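Local coordinates for protein Pcdhgc3 (Mus musculus, PDB 4ZI8) that is a clustered protocadherin, here its first three extracellular cadherin repeats, and probably mediates calcium-dependent cell adhesion that helps specify neuronal connections in the brain, at residues Ala279-Arg282 against Glu283-Leu287. Sequence-based numbering, arbitrary orientation.
Sequences AGVR and ELFAL
V281 and F285 meet across a single helical turn, 281-284, which leads straight into strand 285-287 of the third cadherin repeat in this chain. The turn is held by backbone carbonyls. G280 O accepts two bonds: L284 N lies 2.9 Å from it, nearly in line with the C=O, while E283 N, at 3.0 Å, sits above the carbonyl plane. From V281 O, F285 N is 2.8 Å away, giving the straighter bond (153° at the hydrogen); L284 N adds a weak one. G280, at the N-cap, has a positive phi of 111°, a backbone shape easy for a residue without CB.

F285 is the first residue past the helix, and its extended backbone starts the strand. V281 O lies at the edge of its ring, near the ring plane, 3.8 Å from CD2. The branch CG2 of V281 comes within 4.3 Å of the same CD2, a loose apolar touch. One ring face receives L284 CG, 3.6 Å above the plane and displaced toward the rim; L284 places it there by turning CG anti to its own N (chi1 -179°). Beyond the turn, V281 and F285 both pack on F273 and I310, and F285 also on L294 and I296. The large aromatic F285 is thus buried against these side chains, and the branched aliphatic V281 packs beside it at the border of the core.

R282 and E283 are exposed, as suits their charge, though R282, extended from CG to NE, also packs on F273. K297 donates to the backbone carbonyl R282 O and makes a long, weak ion pair with E283 OE1. Main-chain bonds thus set the turn, while apolar side chains fasten it to the sandwich core and K297 ties its exposed charged residues to the neighbouring chain segment.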
loop_
_atom_site.group_PDB
_atom_site.type_symbol
_atom_site.label_atom_id
_atom_site.label_comp_id
_atom_site.label_asym_id
_atom_site.label_seq_id
_atom_site.Cartn_x
_atom_site.Cartn_y
_atom_site.Cartn_z
ATOM N N ALA B 279 -11.356 -40.861 12.393
ATOM C CA ALA B 279 -11.888 -40.600 13.721
ATOM C C ALA B 279 -11.143 -41.422 14.772
ATOM O O ALA B 279 -10.912 -42.620 14.598
ATOM C CB ALA B 279 -13.365 -40.913 13.769
ATOM N N GLY B 280 -10.755 -40.782 15.860
ATOM C CA GLY B 280 -10.130 -41.525 16.928
ATOM C C GLY B 280 -8.678 -41.150 17.024
ATOM O O GLY B 280 -8.016 -41.469 18.025
ATOM N N VAL B 281 -8.146 -40.486 15.993
ATOM C CA VAL B 281 -6.725 -40.155 16.048
ATOM C C VAL B 281 -6.466 -39.232 17.254
ATOM O O VAL B 281 -5.446 -39.373 17.935
ATOM C CB VAL B 281 -6.210 -39.510 14.727
ATOM C CG1 VAL B 281 -7.042 -38.293 14.348
ATOM C CG2 VAL B 281 -4.759 -39.119 14.861
ATOM N N ARG B 282 -7.409 -38.342 17.540
ATOM C CA ARG B 282 -7.290 -37.377 18.629
ATOM C C ARG B 282 -7.478 -38.001 19.988
ATOM O O ARG B 282 -7.102 -37.415 21.009
ATOM C CB ARG B 282 -8.316 -36.254 18.464
ATOM C CG ARG B 282 -7.901 -35.214 17.457
ATOM C CD ARG B 282 -8.964 -34.146 17.248
ATOM N NE ARG B 282 -8.491 -33.134 16.303
ATOM C CZ ARG B 282 -8.527 -33.256 14.976
ATOM N NH1 ARG B 282 -9.020 -34.360 14.403
ATOM N NH2 ARG B 282 -8.062 -32.266 14.216
ATOM N N GLU B 283 -8.094 -39.180 20.012
ATOM C CA GLU B 283 -8.302 -39.879 21.252
ATOM C C GLU B 283 -7.124 -40.790 21.546
ATOM O O GLU B 283 -6.816 -41.068 22.694
ATOM C CB GLU B 283 -9.614 -40.664 21.191
ATOM C CG GLU B 283 -10.837 -39.762 21.023
ATOM C CD GLU B 283 -11.145 -38.972 22.282
ATOM O OE1 GLU B 283 -10.432 -39.179 23.289
ATOM O OE2 GLU B 283 -12.101 -38.154 22.283
ATOM N N LEU B 284 -6.449 -41.250 20.509
ATOM C CA LEU B 284 -5.363 -42.192 20.694
ATOM C C LEU B 284 -4.011 -41.486 20.792
ATOM O O LEU B 284 -3.116 -41.941 21.511
ATOM C CB LEU B 284 -5.359 -43.211 19.553
ATOM C CG LEU B 284 -4.271 -44.279 19.627
ATOM C CD1 LEU B 284 -4.304 -45.002 20.983
ATOM C CD2 LEU B 284 -4.441 -45.284 18.491
ATOM N N PHE B 285 -3.873 -40.368 20.082
ATOM C CA PHE B 285 -2.628 -39.616 20.076
ATOM C C PHE B 285 -2.847 -38.175 20.531
ATOM O O PHE B 285 -3.973 -37.678 20.543
ATOM C CB PHE B 285 -1.997 -39.637 18.680
ATOM C CG PHE B 285 -1.647 -41.014 18.207
ATOM C CD1 PHE B 285 -0.472 -41.621 18.626
ATOM C CD2 PHE B 285 -2.504 -41.712 17.369
ATOM C CE1 PHE B 285 -0.148 -42.903 18.203
ATOM C CE2 PHE B 285 -2.198 -42.999 16.940
ATOM C CZ PHE B 285 -1.019 -43.600 17.361
ATOM N N ALA B 286 -1.755 -37.521 20.921
ATOM C CA ALA B 286 -1.774 -36.105 21.231
ATOM C C ALA B 286 -0.630 -35.438 20.459
ATOM O O ALA B 286 0.388 -36.071 20.166
ATOM C CB ALA B 286 -1.647 -35.869 22.708
ATOM N N LEU B 287 -0.797 -34.167 20.130
ATOM C CA LEU B 287 0.184 -33.485 19.328
ATOM C C LEU B 287 0.398 -32.072 19.883
ATOM O O LEU B 287 -0.552 -31.297 20.007
ATOM C CB LEU B 287 -0.272 -33.436 17.869
ATOM C CG LEU B 287 0.592 -32.588 16.929
ATOM C CD1 LEU B 287 1.914 -33.264 16.603
ATOM C CD2 LEU B 287 -0.190 -32.278 15.646
#